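Local coordinates for glyoxylate reductase (Paecilomyces sp. J18, PDB 3WNV), which catalyses the reduction of glyoxylate, probably to glycolate with a nicotinamide cofactor as in related D-2-hydroxyacid dehydrogenases, at residues A[51-56]-A[79-84]; A[4-9]-A[24-29]; A[157-162]-A[178-183]; A[111-116]-A[166-171]; A[235-240]-A[260-265]. All blocks are in the same frame, centred on the assembly; numbering follows the deposited sequence.

Contact 1 (A[51-56]-A[79-84]); sequences VIAIYR and VKYICH
The H84 imidazole and the R56 guanidinium lie in nearly parallel planes, 15° apart, and R56 NH1 approaches H84 ND1 to 2.9 Å. R56 CG lies at the edge of the same ring, in its plane and 3.9 Å from H84 ND1; the first torsion (chi1 71°) puts CG between the backbone N and the carbonyl carbon. Farther out, R56 CD rests on I82 CG2 at 3.8 Å. The polar ends have further partners: R56 NH1 bonds to N91 OD1 and its guanidinium makes a cation-pi contact with F67, while H84 NE2 bonds to G88 O. The side chain of H84 is about 5 Å from a bound sulfate ion, which probably comes from the crystallisation liquor.

On the other face of the sheet the Y81 ring takes I52 O at its edge, near the ring plane and 3.8 Å from Y81 CD2. Y81 CB also packs on A53 CB at 3.9 Å, and helix 297-317 covers A53 and C83 on this side. I52 O receives a short, fairly straight bond from K80 N (2.8 Å) and a weak one from Y81 N. Beyond it the two parallel strands exchange I54 N to Y81 O, C83 N to I54 O and R56 N to C83 O; the middle one is almost straight, with 172° at the hydrogen. The pair lies inside a five-stranded parallel sheet of order 2-1-3-4-5, the flavodoxin-like arrangement of the substrate-binding domain in D-2-hydroxyacid dehydrogenases.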
# COMPACT_ATOMS: atom_id res chain seq x y z
N VAL A 51 -15.01 24.69 -4.61
CA VAL A 51 -13.87 23.76 -4.75
C VAL A 51 -14.14 22.73 -5.84
O VAL A 51 -15.08 21.95 -5.73
CB VAL A 51 -13.62 23.03 -3.45
CG1 VAL A 51 -12.56 21.90 -3.66
CG2 VAL A 51 -13.17 24.02 -2.36
N ILE A 52 -13.33 22.74 -6.90
CA ILE A 52 -13.51 21.79 -8.02
C ILE A 52 -12.65 20.55 -7.83
O ILE A 52 -12.97 19.47 -8.33
CB ILE A 52 -13.20 22.45 -9.40
CG1 ILE A 52 -13.45 21.49 -10.57
CG2 ILE A 52 -11.76 22.92 -9.47
CD1 ILE A 52 -13.27 22.18 -11.93
N ALA A 53 -11.55 20.68 -7.10
CA ALA A 53 -10.64 19.55 -6.94
C ALA A 53 -10.04 19.51 -5.55
O ALA A 53 -9.77 20.54 -4.97
CB ALA A 53 -9.54 19.61 -7.96
N ILE A 54 -9.73 18.30 -5.08
CA ILE A 54 -9.24 18.12 -3.72
C ILE A 54 -7.98 17.29 -3.80
O ILE A 54 -7.97 16.25 -4.47
CB ILE A 54 -10.26 17.34 -2.87
CG1 ILE A 54 -11.45 18.23 -2.49
CG2 ILE A 54 -9.58 16.77 -1.60
CD1 ILE A 54 -12.58 17.40 -1.80
N TYR A 55 -6.93 17.72 -3.12
CA TYR A 55 -5.74 16.89 -2.95
C TYR A 55 -5.87 16.23 -1.61
O TYR A 55 -6.09 16.92 -0.61
CB TYR A 55 -4.49 17.82 -2.90
CG TYR A 55 -3.16 17.08 -2.65
CD1 TYR A 55 -2.89 16.46 -1.42
CD2 TYR A 55 -2.17 17.08 -3.61
CE1 TYR A 55 -1.65 15.79 -1.18
CE2 TYR A 55 -0.94 16.42 -3.40
CZ TYR A 55 -0.70 15.78 -2.18
OH TYR A 55 0.51 15.16 -1.98
N ARG A 56 -5.69 14.90 -1.54
CA ARG A 56 -5.65 14.26 -0.23
C ARG A 56 -4.63 13.15 -0.27
O ARG A 56 -4.13 12.79 -1.35
CB ARG A 56 -7.03 13.70 0.16
CG ARG A 56 -7.47 12.49 -0.65
CD ARG A 56 -8.80 11.94 -0.13
NE ARG A 56 -8.70 11.43 1.26
CZ ARG A 56 -8.35 10.18 1.58
NH1 ARG A 56 -8.02 9.29 0.64
NH2 ARG A 56 -8.34 9.79 2.86
N VAL A 79 -17.41 19.77 -6.40
CA VAL A 79 -16.23 18.88 -6.47
C VAL A 79 -16.31 17.92 -7.65
O VAL A 79 -17.30 17.19 -7.81
CB VAL A 79 -16.08 18.07 -5.20
CG1 VAL A 79 -14.85 17.11 -5.31
CG2 VAL A 79 -15.97 18.99 -3.99
N LYS A 80 -15.30 17.96 -8.50
CA LYS A 80 -15.28 17.10 -9.68
C LYS A 80 -14.14 16.11 -9.69
O LYS A 80 -14.18 15.17 -10.44
CB LYS A 80 -15.35 17.91 -10.98
CG LYS A 80 -16.62 18.74 -11.05
CD LYS A 80 -17.20 18.87 -12.45
CE LYS A 80 -16.18 19.40 -13.46
NZ LYS A 80 -16.85 20.05 -14.64
N TYR A 81 -13.13 16.35 -8.85
CA TYR A 81 -11.90 15.57 -8.83
C TYR A 81 -11.41 15.38 -7.40
O TYR A 81 -11.46 16.30 -6.58
CB TYR A 81 -10.78 16.27 -9.61
CG TYR A 81 -11.15 16.51 -11.03
CD1 TYR A 81 -11.02 15.50 -11.99
CD2 TYR A 81 -11.66 17.73 -11.42
CE1 TYR A 81 -11.41 15.73 -13.31
CE2 TYR A 81 -12.04 17.96 -12.74
CZ TYR A 81 -11.90 16.95 -13.67
OH TYR A 81 -12.28 17.18 -14.97
N ILE A 82 -10.90 14.19 -7.11
CA ILE A 82 -10.15 13.98 -5.90
C ILE A 82 -8.88 13.32 -6.33
O ILE A 82 -8.90 12.25 -6.95
CB ILE A 82 -10.86 13.04 -4.92
CG1 ILE A 82 -12.13 13.69 -4.42
CG2 ILE A 82 -9.95 12.70 -3.70
CD1 ILE A 82 -13.02 12.64 -3.70
N CYS A 83 -7.77 13.99 -6.05
CA CYS A 83 -6.47 13.51 -6.44
C CYS A 83 -5.77 13.01 -5.21
O CYS A 83 -5.42 13.78 -4.31
CB CYS A 83 -5.71 14.62 -7.17
SG CYS A 83 -6.59 15.16 -8.70
N HIS A 84 -5.58 11.69 -5.15
CA HIS A 84 -5.14 10.99 -3.96
C HIS A 84 -3.67 10.57 -4.03
O HIS A 84 -3.20 10.03 -5.04
CB HIS A 84 -6.04 9.73 -3.81
CG HIS A 84 -5.61 8.79 -2.71
ND1 HIS A 84 -5.90 9.02 -1.37
CD2 HIS A 84 -4.90 7.64 -2.75
CE1 HIS A 84 -5.42 8.01 -0.65
NE2 HIS A 84 -4.79 7.18 -1.46

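Contact 2 (A[4-9]-A[24-29]); sequences QAALLI and SLVTLK
A5, A6 and L7 run parallel to T27, L28 and K29, with the strand axes 4.7 Å apart at closest approach and 21° between their directions. Four main-chain bonds alternate along the pair: T27 N to Q4 O, A6 N to T27 O, K29 N to A6 O and L8 N to K29 O.

V26, just before the second strand, turns its side chain toward the first. Its CB sits 3.5 Å from Q4 O, and its two methyls divide the neighbours: CG1, beside the backbone N (chi1 -74°), meets Q4 CB at 3.8 Å, whereas CG2 meets A6 CB at 3.9 Å. W19 of helix 16-21 covers A6 and L28 on this face. The opposite face carries A5, L7, T27 and K29. There A5 CB touches T27 CB at 3.9 Å, and K29 lays its aliphatic chain against the first strand, its CB 3.9 Å from L7 CD1 and its CE 4.1 Å from A5 CB. L7 CD1 also lies 3.6 Å from K29 O.

The contact closes the beta-alpha-beta unit of strand 5-9, helix 16-21 and strand 27-31, the last being the outermost strand of its sheet. All the hydrogen bonding across it is main chain to main chain, while the side chains add van der Waals contacts; even the lysine contributes here through its methylenes rather than its charge.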
# COMPACT_ATOMS: atom_id res chain seq x y z
N GLN A 4 -13.13 29.04 -9.36
CA GLN A 4 -12.71 27.69 -9.02
C GLN A 4 -11.65 27.66 -7.94
O GLN A 4 -10.79 28.46 -7.92
CB GLN A 4 -12.16 26.98 -10.22
CG GLN A 4 -13.05 26.99 -11.40
CD GLN A 4 -12.58 26.11 -12.49
OE1 GLN A 4 -11.43 25.85 -12.64
NE2 GLN A 4 -13.51 25.63 -13.26
N ALA A 5 -11.75 26.68 -7.07
CA ALA A 5 -10.80 26.50 -5.98
C ALA A 5 -10.28 25.07 -5.91
O ALA A 5 -10.98 24.12 -6.33
CB ALA A 5 -11.41 26.93 -4.66
N ALA A 6 -9.08 24.89 -5.37
CA ALA A 6 -8.59 23.57 -5.02
C ALA A 6 -8.38 23.48 -3.50
O ALA A 6 -7.94 24.44 -2.87
CB ALA A 6 -7.29 23.25 -5.73
N LEU A 7 -8.68 22.33 -2.90
CA LEU A 7 -8.58 22.20 -1.46
C LEU A 7 -7.57 21.12 -1.10
O LEU A 7 -7.65 19.97 -1.58
CB LEU A 7 -9.95 21.84 -0.87
CG LEU A 7 -9.94 21.44 0.60
CD1 LEU A 7 -9.55 22.63 1.47
CD2 LEU A 7 -11.35 20.92 1.01
N LEU A 8 -6.61 21.47 -0.25
CA LEU A 8 -5.58 20.51 0.17
C LEU A 8 -5.98 19.94 1.54
O LEU A 8 -6.17 20.71 2.48
CB LEU A 8 -4.26 21.27 0.33
CG LEU A 8 -3.18 20.49 1.13
CD1 LEU A 8 -2.85 19.09 0.59
CD2 LEU A 8 -1.86 21.31 1.26
N ILE A 9 -6.12 18.62 1.64
CA ILE A 9 -6.40 17.98 2.93
C ILE A 9 -5.07 17.45 3.46
O ILE A 9 -4.40 16.68 2.79
CB ILE A 9 -7.30 16.72 2.81
CG1 ILE A 9 -8.58 16.99 1.99
CG2 ILE A 9 -7.66 16.23 4.23
CD1 ILE A 9 -9.50 18.03 2.55
N SER A 24 -2.04 30.30 -9.96
CA SER A 24 -2.30 31.01 -11.20
C SER A 24 -3.59 30.53 -11.87
O SER A 24 -4.16 31.23 -12.69
CB SER A 24 -1.13 30.86 -12.17
OG SER A 24 -1.10 29.54 -12.69
N LEU A 25 -4.03 29.32 -11.51
CA LEU A 25 -5.24 28.73 -12.07
C LEU A 25 -6.44 28.79 -11.14
O LEU A 25 -7.56 28.95 -11.60
CB LEU A 25 -5.00 27.25 -12.42
CG LEU A 25 -3.78 26.93 -13.27
CD1 LEU A 25 -3.56 25.43 -13.42
CD2 LEU A 25 -3.89 27.58 -14.62
N VAL A 26 -6.23 28.59 -9.83
CA VAL A 26 -7.38 28.47 -8.92
C VAL A 26 -7.03 29.08 -7.57
O VAL A 26 -5.87 29.29 -7.26
CB VAL A 26 -7.72 26.96 -8.66
CG1 VAL A 26 -8.39 26.32 -9.87
CG2 VAL A 26 -6.47 26.18 -8.23
N THR A 27 -8.06 29.32 -6.76
CA THR A 27 -7.90 29.74 -5.36
C THR A 27 -7.45 28.55 -4.54
O THR A 27 -8.11 27.50 -4.55
CB THR A 27 -9.26 30.19 -4.81
OG1 THR A 27 -9.73 31.33 -5.53
CG2 THR A 27 -9.18 30.48 -3.30
N LEU A 28 -6.31 28.66 -3.85
CA LEU A 28 -5.84 27.51 -3.07
C LEU A 28 -6.38 27.62 -1.65
O LEU A 28 -6.28 28.67 -1.02
CB LEU A 28 -4.29 27.45 -3.06
CG LEU A 28 -3.61 27.42 -4.44
CD1 LEU A 28 -2.07 27.48 -4.31
CD2 LEU A 28 -4.03 26.19 -5.28
N LYS A 29 -7.00 26.53 -1.18
CA LYS A 29 -7.58 26.44 0.17
C LYS A 29 -6.96 25.25 0.88
O LYS A 29 -6.55 24.28 0.24
CB LYS A 29 -9.11 26.28 0.11
CG LYS A 29 -9.79 27.53 -0.41
CD LYS A 29 -11.29 27.46 -0.23
CE LYS A 29 -11.96 28.61 -0.95
NZ LYS A 29 -11.59 29.93 -0.40

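Contact 3 (A[157-162]-A[178-183]); sequences LGILGM and MNIIYH
L157, I159 and G161 alternate in backbone bonding with N179, I181 and H183, pairing the two strands of a Rossmann-type beta-alpha-beta unit whose connection is helix 164-175. Five main-chain bonds cross: L157 N to N179 O, I181 N to L157 O, I159 N to I181 O, H183 N to I159 O and G161 N to H183 O. G161 has a positive phi (97°) that favours glycine, consistent with the first glycine of a GxGxxG motif.

Among the apolar contacts, L157, I159 and I180 share the face toward helix 164-175. L157 and I180 lie side by side and point the same way, with L157 CB 3.9 Å from I180 CD1, and I159 CD1 meets I180 CG2 at 4.1 Å. Just before its strand, M178 reaches L157 CB with its CE at 3.8 Å.

One aromatic contact is tight. M162 crosses Y182 at about a right angle, its CB 3.4 Å from Y182 CD2 and its CG 4.0 Å above one ring face, offset toward the rim. The Y182 hydroxyl bonds to E193 OE2 and L188 N.

On the reverse face, the H183 ring, whose ND1 bonds to V199 O, receives L160 CD1 at its edge and in plane, 4.0 Å from H183 CD2.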
# COMPACT_ATOMS: atom_id res chain seq x y z
N LEU A 157 9.70 -17.94 -5.14
CA LEU A 157 8.93 -16.78 -4.72
C LEU A 157 7.54 -16.85 -5.37
O LEU A 157 7.40 -16.88 -6.60
CB LEU A 157 9.62 -15.46 -5.12
CG LEU A 157 8.75 -14.23 -4.77
CD1 LEU A 157 8.55 -14.16 -3.24
CD2 LEU A 157 9.41 -12.92 -5.23
N GLY A 158 6.51 -16.90 -4.53
CA GLY A 158 5.13 -16.84 -5.01
C GLY A 158 4.53 -15.46 -4.74
O GLY A 158 4.69 -14.88 -3.66
N ILE A 159 3.88 -14.91 -5.75
CA ILE A 159 3.34 -13.54 -5.67
C ILE A 159 1.82 -13.63 -5.93
O ILE A 159 1.36 -14.00 -7.02
CB ILE A 159 4.02 -12.58 -6.69
CG1 ILE A 159 5.53 -12.45 -6.41
CG2 ILE A 159 3.34 -11.18 -6.72
CD1 ILE A 159 6.29 -11.62 -7.46
N LEU A 160 1.04 -13.30 -4.92
CA LEU A 160 -0.41 -13.17 -5.15
C LEU A 160 -0.73 -11.72 -5.50
O LEU A 160 -0.72 -10.88 -4.63
CB LEU A 160 -1.16 -13.58 -3.88
CG LEU A 160 -2.69 -13.46 -3.92
CD1 LEU A 160 -3.24 -14.41 -4.96
CD2 LEU A 160 -3.22 -13.77 -2.53
N GLY A 161 -1.03 -11.45 -6.77
CA GLY A 161 -1.29 -10.10 -7.23
C GLY A 161 -0.01 -9.57 -7.84
O GLY A 161 0.74 -8.83 -7.23
N MET A 162 0.25 -10.03 -9.06
CA MET A 162 1.39 -9.61 -9.83
C MET A 162 0.95 -8.36 -10.59
O MET A 162 0.07 -8.40 -11.46
CB MET A 162 1.79 -10.75 -10.78
CG MET A 162 2.75 -10.36 -11.87
SD MET A 162 4.36 -10.04 -11.16
CE MET A 162 4.91 -11.71 -10.84
N MET A 178 16.06 -16.73 -7.25
CA MET A 178 14.72 -17.32 -7.04
C MET A 178 13.97 -17.60 -8.35
O MET A 178 14.20 -16.95 -9.35
CB MET A 178 13.88 -16.42 -6.14
CG MET A 178 14.56 -16.14 -4.83
SD MET A 178 13.48 -15.30 -3.70
CE MET A 178 12.55 -16.66 -2.98
N ASN A 179 13.10 -18.62 -8.30
CA ASN A 179 12.15 -18.91 -9.37
C ASN A 179 10.86 -18.21 -9.00
O ASN A 179 10.50 -18.11 -7.82
CB ASN A 179 11.88 -20.40 -9.45
CG ASN A 179 13.12 -21.19 -9.72
OD1 ASN A 179 13.42 -22.15 -9.02
ND2 ASN A 179 13.86 -20.77 -10.74
N ILE A 180 10.14 -17.71 -9.99
CA ILE A 180 8.99 -16.84 -9.68
C ILE A 180 7.70 -17.48 -10.16
O ILE A 180 7.59 -17.87 -11.33
CB ILE A 180 9.11 -15.46 -10.33
CG1 ILE A 180 10.52 -14.91 -10.18
CG2 ILE A 180 8.03 -14.50 -9.77
CD1 ILE A 180 10.93 -14.64 -8.69
N ILE A 181 6.72 -17.60 -9.27
CA ILE A 181 5.37 -18.00 -9.67
C ILE A 181 4.37 -16.96 -9.18
O ILE A 181 4.63 -16.21 -8.24
CB ILE A 181 4.96 -19.40 -9.16
CG1 ILE A 181 5.00 -19.45 -7.62
CG2 ILE A 181 5.88 -20.46 -9.75
CD1 ILE A 181 4.47 -20.82 -7.05
N TYR A 182 3.19 -16.93 -9.80
CA TYR A 182 2.20 -15.95 -9.38
C TYR A 182 0.78 -16.39 -9.69
O TYR A 182 0.53 -17.23 -10.57
CB TYR A 182 2.45 -14.59 -10.05
CG TYR A 182 1.87 -14.51 -11.46
CD1 TYR A 182 2.54 -15.09 -12.55
CD2 TYR A 182 0.67 -13.85 -11.71
CE1 TYR A 182 2.00 -15.03 -13.86
CE2 TYR A 182 0.15 -13.77 -13.02
CZ TYR A 182 0.83 -14.36 -14.07
OH TYR A 182 0.29 -14.26 -15.35
N HIS A 183 -0.15 -15.78 -8.98
CA HIS A 183 -1.57 -15.96 -9.28
C HIS A 183 -2.29 -14.62 -9.26
O HIS A 183 -2.22 -13.86 -8.28
CB HIS A 183 -2.25 -16.90 -8.29
CG HIS A 183 -3.72 -17.05 -8.55
ND1 HIS A 183 -4.20 -17.75 -9.64
CD2 HIS A 183 -4.80 -16.51 -7.94
CE1 HIS A 183 -5.53 -17.68 -9.65
NE2 HIS A 183 -5.92 -16.93 -8.64

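Contact 4 (A[111-116]-A[166-171]); sequences VNNATA and GREVAR
E168 OE1, facing N113 OD1 across the contact, is gripped by two arginines of its own helix, R171 and R172. R171 NE donates to it over 3.1 Å along a nearly straight bond (171°); OE1 lies in the guanidinium plane, yet the nitrogen stands 53° out of the carboxylate plane. R172 NH1 completes a second salt bridge to OE1, and R172 NH2 bonds to N113 OD1. E168 OE1 and N113 OD1, both acceptors, stand 3.5 Å apart, and R172 serves them both. On the other carboxylate oxygen, a water links E168 OE2 to N112 ND2, 2.9 Å from each.

Beneath this polar rim the axes of segments 112-116 and 166-171, on helices 112-127 and 164-175, cross at -55° and come within 8.5 Å. A116 CB touches V169 CG2 at 3.6 Å and E168 CB at 3.7 Å, while E168 CG lies 3.9 Å from N112 CB. V169 also packs on L157, joining the interface to the sheet below.

Contact between the helices is thus carbon to carbon at its base and indirect at its exposed edge. The two nearby arginines would be expected to stabilise the E168 carboxylate in its charged form and to offset its repulsion of N113 OD1.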
# COMPACT_ATOMS: atom_id res chain seq x y z
N VAL A 111 5.21 4.19 -6.58
CA VAL A 111 5.52 3.44 -5.36
C VAL A 111 6.33 2.17 -5.62
O VAL A 111 6.82 1.55 -4.67
CB VAL A 111 4.23 3.03 -4.60
CG1 VAL A 111 3.35 4.23 -4.28
CG2 VAL A 111 3.45 2.01 -5.41
N ASN A 112 6.50 1.78 -6.89
CA ASN A 112 6.94 0.41 -7.18
C ASN A 112 8.35 0.08 -6.68
O ASN A 112 8.55 -0.98 -6.06
CB ASN A 112 6.90 0.13 -8.70
CG ASN A 112 5.48 0.04 -9.26
OD1 ASN A 112 4.50 0.15 -8.52
ND2 ASN A 112 5.37 -0.16 -10.59
N ASN A 113 9.31 0.95 -6.97
CA ASN A 113 10.69 0.64 -6.60
C ASN A 113 10.85 0.58 -5.10
O ASN A 113 11.37 -0.41 -4.58
CB ASN A 113 11.67 1.65 -7.17
CG ASN A 113 11.97 1.39 -8.64
OD1 ASN A 113 12.05 0.24 -9.07
ND2 ASN A 113 12.15 2.46 -9.42
N ALA A 114 10.39 1.62 -4.40
CA ALA A 114 10.63 1.67 -2.94
C ALA A 114 9.99 0.50 -2.21
O ALA A 114 10.61 -0.10 -1.32
CB ALA A 114 10.10 2.98 -2.38
N THR A 115 8.73 0.21 -2.55
CA THR A 115 8.00 -0.87 -1.90
C THR A 115 8.69 -2.19 -2.14
O THR A 115 8.84 -2.97 -1.21
CB THR A 115 6.60 -0.99 -2.44
OG1 THR A 115 5.90 0.25 -2.20
CG2 THR A 115 5.86 -2.10 -1.69
N ALA A 116 9.11 -2.45 -3.38
CA ALA A 116 9.85 -3.67 -3.68
C ALA A 116 11.18 -3.76 -2.95
O ALA A 116 11.57 -4.85 -2.54
CB ALA A 116 10.05 -3.81 -5.23
N GLY A 166 4.71 -6.15 -7.84
CA GLY A 166 5.15 -7.53 -7.94
C GLY A 166 6.21 -7.76 -8.99
O GLY A 166 7.11 -8.58 -8.81
N ARG A 167 6.11 -7.04 -10.11
CA ARG A 167 7.10 -7.19 -11.16
C ARG A 167 8.47 -6.70 -10.71
O ARG A 167 9.49 -7.30 -11.07
CB ARG A 167 6.70 -6.46 -12.44
CG ARG A 167 5.84 -7.26 -13.39
CD ARG A 167 5.66 -6.49 -14.73
NE ARG A 167 4.90 -5.24 -14.55
CZ ARG A 167 3.57 -5.21 -14.51
NH1 ARG A 167 2.89 -6.33 -14.63
NH2 ARG A 167 2.90 -4.06 -14.34
N GLU A 168 8.49 -5.62 -9.94
CA GLU A 168 9.75 -5.10 -9.39
C GLU A 168 10.27 -6.02 -8.29
O GLU A 168 11.50 -6.20 -8.16
CB GLU A 168 9.57 -3.68 -8.85
CG GLU A 168 9.29 -2.66 -9.91
CD GLU A 168 10.44 -2.44 -10.89
OE1 GLU A 168 11.61 -2.83 -10.63
OE2 GLU A 168 10.18 -1.83 -11.95
N VAL A 169 9.39 -6.58 -7.48
CA VAL A 169 9.85 -7.62 -6.52
C VAL A 169 10.46 -8.81 -7.26
O VAL A 169 11.56 -9.29 -6.91
CB VAL A 169 8.77 -8.07 -5.56
CG1 VAL A 169 9.27 -9.22 -4.67
CG2 VAL A 169 8.32 -6.93 -4.69
N ALA A 170 9.78 -9.27 -8.31
CA ALA A 170 10.25 -10.42 -9.09
C ALA A 170 11.61 -10.16 -9.73
O ALA A 170 12.46 -11.05 -9.74
CB ALA A 170 9.23 -10.81 -10.16
N ARG A 171 11.80 -8.96 -10.27
CA ARG A 171 13.06 -8.58 -10.89
C ARG A 171 14.19 -8.67 -9.87
O ARG A 171 15.26 -9.23 -10.13
CB ARG A 171 12.96 -7.15 -11.44
CG ARG A 171 14.22 -6.64 -12.18
CD ARG A 171 14.06 -5.17 -12.67
NE ARG A 171 12.65 -4.78 -12.85
CZ ARG A 171 11.82 -5.26 -13.79
NH1 ARG A 171 12.23 -6.19 -14.65
NH2 ARG A 171 10.57 -4.83 -13.85
O HOH W 1 7.82 -0.09 -12.19

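Contact 5 (A[235-240]-A[260-265]); sequences DGVVIV and GKVASV
D235 opens the contact with a salt bridge, its OD1 taking K261 NZ at 2.7 Å on the anti side, 32° out of the carboxylate plane. The two side chains cross at about a right angle, and K261 NZ has a second bond, to M233 O. G236, with a positive phi that favours glycine, gives its N-H to K261 O (2.8 Å), while its own carbonyl O lies 3.5 Å from A263 CB.

V237 O accepts from A263 N at 2.8 Å. V237 CG1 lies 3.7 Å from V262 CG2; chi1 (63°) sets this CG1 between the backbone N and the carbonyl carbon. V238 turns to the other face, where its methyls neighbour S264 O and A263 CB and helix 112-127 covers it. I239 N donates to S264 O over 3.2 Å. The I239 side chain crosses that of V262 at about a right angle, I239 CD1 lies 3.9 Å from V262 CG2, and I239 CB meets V265 CG1 at 4.0 Å. L253 of the connecting helix 250-259 packs on both I239 and V265.

A263 has helical backbone angles and interrupts the regular alternation of bonds in this beta-alpha-beta unit. S264 OG is satisfied by R285 O, but S264 N is buried with no partner in the model, which probably costs some stability there, whereas the salt bridge joins the exposed lead-ins to the two strands.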
# COMPACT_ATOMS: atom_id res chain seq x y z
N ASP A 235 5.09 -26.54 4.92
CA ASP A 235 5.70 -26.40 6.25
C ASP A 235 6.99 -25.57 6.12
O ASP A 235 7.80 -25.83 5.21
CB ASP A 235 6.06 -27.78 6.84
CG ASP A 235 4.84 -28.58 7.26
OD1 ASP A 235 3.74 -28.00 7.41
OD2 ASP A 235 4.99 -29.79 7.48
N GLY A 236 7.19 -24.57 6.98
CA GLY A 236 8.37 -23.71 6.89
C GLY A 236 8.29 -22.56 5.89
O GLY A 236 9.32 -21.92 5.58
N VAL A 237 7.08 -22.25 5.41
CA VAL A 237 6.90 -21.12 4.48
C VAL A 237 7.33 -19.84 5.17
O VAL A 237 7.27 -19.75 6.40
CB VAL A 237 5.39 -21.00 4.04
CG1 VAL A 237 4.49 -20.69 5.24
CG2 VAL A 237 5.20 -19.99 2.89
N VAL A 238 7.81 -18.87 4.40
CA VAL A 238 8.05 -17.53 4.88
C VAL A 238 7.07 -16.61 4.15
O VAL A 238 6.93 -16.67 2.91
CB VAL A 238 9.49 -17.09 4.59
CG1 VAL A 238 9.65 -15.58 4.85
CG2 VAL A 238 10.46 -17.90 5.44
N ILE A 239 6.38 -15.78 4.91
CA ILE A 239 5.37 -14.87 4.31
C ILE A 239 5.82 -13.43 4.36
O ILE A 239 6.22 -12.96 5.40
CB ILE A 239 3.98 -15.04 4.99
CG1 ILE A 239 3.41 -16.45 4.77
CG2 ILE A 239 2.98 -13.97 4.51
CD1 ILE A 239 2.27 -16.80 5.68
N VAL A 240 5.74 -12.73 3.23
CA VAL A 240 6.05 -11.28 3.17
C VAL A 240 4.83 -10.49 2.76
O VAL A 240 4.12 -10.90 1.83
CB VAL A 240 7.18 -11.03 2.17
CG1 VAL A 240 7.40 -9.53 1.91
CG2 VAL A 240 8.49 -11.70 2.64
N GLY A 260 4.70 -23.55 14.18
CA GLY A 260 5.88 -23.83 13.37
C GLY A 260 5.53 -24.03 11.91
O GLY A 260 6.40 -24.31 11.10
N LYS A 261 4.25 -23.89 11.57
CA LYS A 261 3.82 -23.99 10.16
C LYS A 261 4.53 -22.93 9.31
O LYS A 261 5.05 -23.21 8.23
CB LYS A 261 2.31 -23.79 10.04
CG LYS A 261 1.79 -23.85 8.61
CD LYS A 261 1.78 -25.30 8.15
CE LYS A 261 1.73 -25.39 6.64
NZ LYS A 261 1.70 -26.83 6.18
N VAL A 262 4.50 -21.69 9.81
CA VAL A 262 5.18 -20.58 9.16
C VAL A 262 6.51 -20.37 9.89
O VAL A 262 6.54 -20.19 11.11
CB VAL A 262 4.31 -19.31 9.20
CG1 VAL A 262 5.08 -18.09 8.67
CG2 VAL A 262 2.97 -19.51 8.41
N ALA A 263 7.61 -20.39 9.15
CA ALA A 263 8.92 -20.29 9.76
C ALA A 263 9.20 -18.84 10.21
O ALA A 263 9.74 -18.58 11.31
CB ALA A 263 9.99 -20.77 8.79
N SER A 264 8.81 -17.88 9.38
CA SER A 264 9.08 -16.48 9.66
C SER A 264 8.19 -15.63 8.80
O SER A 264 7.58 -16.13 7.85
CB SER A 264 10.54 -16.13 9.41
OG SER A 264 10.78 -14.79 9.87
N VAL A 265 8.09 -14.35 9.14
CA VAL A 265 7.40 -13.40 8.29
C VAL A 265 8.24 -12.15 8.15
O VAL A 265 9.04 -11.82 9.01
CB VAL A 265 6.01 -12.99 8.79
CG1 VAL A 265 5.03 -14.20 8.80
CG2 VAL A 265 6.11 -12.35 10.21

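Overall arrangement
The chain builds two parallel sheets in turn. Contact 2 comes first and contact 1 next, 9 Å apart between centres and joined because strands 5-9 and 51-57 are neighbours in the five-stranded sheet. Contacts 3 and 5 share the seven-stranded sheet of the NAD-binding domain, with centres 16 Å apart; the centres of contacts 1 and 3 are 36 Å apart, on opposite sides of the chain's centre. Contact 4 crosses contact 3 along the chain: its helix 164-175 connects strands 156-160 and 179-183 and packs on them. Its other helix, 112-127, follows the first sheet and also covers V238 of contact 5, so it runs from the first domain onto the second, consistent with this family's two-domain architecture.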